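Local coordinates for protein salicylate 5-hydroxylase, large oxygenase component (Ralstonia sp., PDB 7C8Z) that hydroxylates salicylate at the 5-position to give gentisate, as the iron- and [2Fe-2S]-containing oxygenase component of a multicomponent monooxygenase system, at residues A179-A187 and L205-R215. Residues are numbered along the deposited sequence; the frame is centred on the assembly and turned at random.
Sequences AARGGAVFA and LHYFDRVFNGR
The ring of Phe-212 is sandwiched: Ala-184 CB sits over one face, 3.9 Å from the ring centroid and only 11° off the normal, a CH-pi contact, while CG1 of the preceding residue, Val-211, the last of the helix, lies over the centre of the opposite face. Phe-208, one turn earlier, takes CD2 of Phe-212 over one face. Its rim meets the hairpin, with Arg-181 O in the ring plane, 3.6 Å from Phe-208 CE1, and Phe-186 CE1 near that plane, 3.7 Å from Phe-208 CE2. Ala-184 CB comes to Phe-208 CZ obliquely and so touches both phenylalanines. With CG swung anti to the backbone N (chi1 -178°), Phe-208 reaches out from the helix into this cluster, which Phe-196 extends.

On the flank, Arg-181 stretches straight from CG to NE and lays its guanidinium nearly coplanar with the Asp-209 carboxylate, 17° between planes. The firmer half of the salt bridge runs 2.8 Å from Arg-181 NE to Asp-209 OD1, on the syn side but lifted out of the carboxylate plane; the bond from NH2 to OD2 is weak. This two-point bridge probably holds the guanidinium's orientation. Leu-205 CD2 lies above one face of the guanidinium, toward its rim, 3.6 Å from Arg-181 NH2.

Gly-182 and Gly-183 form the middle of the type I' turn, and Gly-182 comes within 4.5 Å of Phe-212, CA to CA, where the helix ends. One water bridges the two segments there, donating to Gly-182 O and accepting weakly from Gly-214 N. Beyond it, Asn-213 OD1 accepts a hydrogen bond from Arg-215 N, closing an Asx turn, and a second from Arg-215 NE.

The whole is a beta-hairpin of the Rieske-domain sheet, strands 175-181 and 184-188 joined by a two-residue type I' turn that lodges against the end of helix 196-211, the helix leading into strand 217-227 of the catalytic-domain sheet.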
# COMPACT_ATOMS: atom_id res chain seq x y z
N ALA A 179 25.61 20.08 18.77
CA ALA A 179 25.44 20.84 20.00
C ALA A 179 24.77 19.94 21.03
O ALA A 179 23.61 19.54 20.85
CB ALA A 179 24.61 22.10 19.76
N ALA A 180 25.49 19.60 22.08
CA ALA A 180 24.97 18.80 23.17
C ALA A 180 24.89 19.63 24.44
O ALA A 180 25.81 20.40 24.75
CB ALA A 180 25.82 17.55 23.40
N ARG A 181 23.79 19.49 25.17
CA ARG A 181 23.58 20.25 26.40
C ARG A 181 22.55 19.54 27.25
O ARG A 181 21.50 19.12 26.74
CB ARG A 181 23.13 21.68 26.10
CG ARG A 181 22.96 22.52 27.37
CD ARG A 181 22.41 23.90 27.07
NE ARG A 181 22.35 24.72 28.28
CZ ARG A 181 23.14 25.76 28.53
NH1 ARG A 181 24.07 26.10 27.65
NH2 ARG A 181 23.01 26.45 29.66
N GLY A 182 22.85 19.38 28.54
CA GLY A 182 21.91 18.82 29.49
C GLY A 182 21.51 17.38 29.21
O GLY A 182 20.58 16.86 29.83
N GLY A 183 22.20 16.73 28.28
CA GLY A 183 21.86 15.39 27.87
C GLY A 183 21.16 15.29 26.54
O GLY A 183 21.02 14.18 26.01
N ALA A 184 20.71 16.41 25.98
CA ALA A 184 20.08 16.42 24.67
C ALA A 184 21.10 16.80 23.61
O ALA A 184 22.04 17.56 23.87
CB ALA A 184 18.90 17.39 24.65
N VAL A 185 20.90 16.27 22.41
CA VAL A 185 21.86 16.42 21.31
C VAL A 185 21.09 16.90 20.09
O VAL A 185 20.18 16.21 19.60
CB VAL A 185 22.60 15.11 21.00
CG1 VAL A 185 23.68 15.34 19.98
CG2 VAL A 185 23.19 14.51 22.27
N PHE A 186 21.47 18.08 19.60
CA PHE A 186 21.01 18.66 18.35
C PHE A 186 22.16 18.68 17.36
O PHE A 186 23.33 18.60 17.74
CB PHE A 186 20.49 20.10 18.56
CG PHE A 186 19.20 20.17 19.31
CD1 PHE A 186 19.13 19.80 20.64
CD2 PHE A 186 18.05 20.63 18.69
CE1 PHE A 186 17.94 19.86 21.33
CE2 PHE A 186 16.86 20.70 19.37
CZ PHE A 186 16.80 20.31 20.70
N ALA A 187 21.83 18.85 16.09
CA ALA A 187 22.84 18.91 15.04
C ALA A 187 22.36 19.85 13.95
O ALA A 187 21.20 20.27 13.93
CB ALA A 187 23.15 17.52 14.48
N LEU A 205 15.72 28.76 26.69
CA LEU A 205 16.82 27.95 27.22
C LEU A 205 16.66 27.72 28.71
O LEU A 205 17.11 26.69 29.23
CB LEU A 205 18.18 28.58 26.90
CG LEU A 205 19.33 27.68 27.36
CD1 LEU A 205 19.87 26.85 26.21
CD2 LEU A 205 20.46 28.47 28.02
N HIS A 206 15.98 28.63 29.42
CA HIS A 206 15.71 28.37 30.83
C HIS A 206 14.87 27.11 31.00
O HIS A 206 15.16 26.27 31.86
CB HIS A 206 15.00 29.55 31.47
CG HIS A 206 14.34 29.20 32.77
ND1 HIS A 206 15.04 29.08 33.95
CD2 HIS A 206 13.05 28.90 33.06
CE1 HIS A 206 14.21 28.75 34.92
NE2 HIS A 206 13.00 28.63 34.41
N TYR A 207 13.83 26.94 30.18
CA TYR A 207 12.98 25.76 30.34
C TYR A 207 13.65 24.51 29.77
O TYR A 207 13.49 23.41 30.34
CB TYR A 207 11.62 26.03 29.69
CG TYR A 207 10.90 27.15 30.39
CD1 TYR A 207 10.30 26.95 31.62
CD2 TYR A 207 10.87 28.43 29.85
CE1 TYR A 207 9.65 27.98 32.28
CE2 TYR A 207 10.23 29.47 30.51
CZ TYR A 207 9.63 29.23 31.72
OH TYR A 207 8.99 30.26 32.38
N PHE A 208 14.39 24.65 28.67
CA PHE A 208 15.23 23.57 28.17
C PHE A 208 16.10 23.01 29.28
O PHE A 208 16.09 21.80 29.56
CB PHE A 208 16.08 24.06 27.00
CG PHE A 208 16.95 22.98 26.39
CD1 PHE A 208 18.15 22.59 26.98
CD2 PHE A 208 16.57 22.37 25.20
CE1 PHE A 208 18.94 21.61 26.42
CE2 PHE A 208 17.36 21.38 24.63
CZ PHE A 208 18.54 21.00 25.24
N ASP A 209 16.88 23.88 29.93
CA ASP A 209 17.73 23.45 31.03
C ASP A 209 16.91 23.00 32.23
O ASP A 209 17.38 22.19 33.04
CB ASP A 209 18.68 24.59 31.42
CG ASP A 209 19.57 25.02 30.27
OD1 ASP A 209 19.79 24.21 29.34
OD2 ASP A 209 20.06 26.16 30.30
N ARG A 210 15.69 23.51 32.36
CA ARG A 210 14.82 23.08 33.45
C ARG A 210 14.51 21.60 33.35
O ARG A 210 14.51 20.88 34.36
CB ARG A 210 13.53 23.91 33.42
CG ARG A 210 12.48 23.40 34.36
CD ARG A 210 11.12 23.94 34.00
NE ARG A 210 10.12 23.49 34.97
CZ ARG A 210 9.24 22.52 34.74
NH1 ARG A 210 9.24 21.90 33.57
NH2 ARG A 210 8.37 22.18 35.68
N VAL A 211 14.26 21.10 32.13
CA VAL A 211 14.08 19.66 31.97
C VAL A 211 15.42 18.95 31.97
O VAL A 211 15.63 17.99 32.72
CB VAL A 211 13.28 19.37 30.69
CG1 VAL A 211 13.52 17.95 30.23
CG2 VAL A 211 11.79 19.59 30.93
N PHE A 212 16.35 19.40 31.13
CA PHE A 212 17.70 18.82 31.05
C PHE A 212 18.61 19.59 32.00
O PHE A 212 19.39 20.46 31.59
CB PHE A 212 18.21 18.85 29.62
CG PHE A 212 17.29 18.19 28.63
CD1 PHE A 212 17.16 16.81 28.61
CD2 PHE A 212 16.57 18.95 27.72
CE1 PHE A 212 16.32 16.20 27.69
CE2 PHE A 212 15.73 18.34 26.80
CZ PHE A 212 15.60 16.97 26.79
N ASN A 213 18.52 19.27 33.29
CA ASN A 213 19.18 20.06 34.32
C ASN A 213 20.56 19.52 34.69
O ASN A 213 21.10 19.91 35.73
CB ASN A 213 18.30 20.13 35.58
CG ASN A 213 18.20 18.80 36.31
OD1 ASN A 213 18.72 17.77 35.86
ND2 ASN A 213 17.55 18.82 37.47
N GLY A 214 21.15 18.67 33.86
CA GLY A 214 22.47 18.15 34.11
C GLY A 214 22.51 16.75 34.67
O GLY A 214 23.57 16.12 34.64
N ARG A 215 21.40 16.26 35.21
CA ARG A 215 21.34 14.86 35.63
C ARG A 215 21.54 13.96 34.42
O ARG A 215 21.20 14.32 33.29
CB ARG A 215 20.00 14.56 36.29
CG ARG A 215 19.73 15.25 37.60
CD ARG A 215 18.28 15.06 38.02
NE ARG A 215 17.38 15.93 37.27
CZ ARG A 215 16.06 15.91 37.37
NH1 ARG A 215 15.45 15.06 38.19
NH2 ARG A 215 15.33 16.76 36.64
O HOH W 1 19.82 16.35 32.63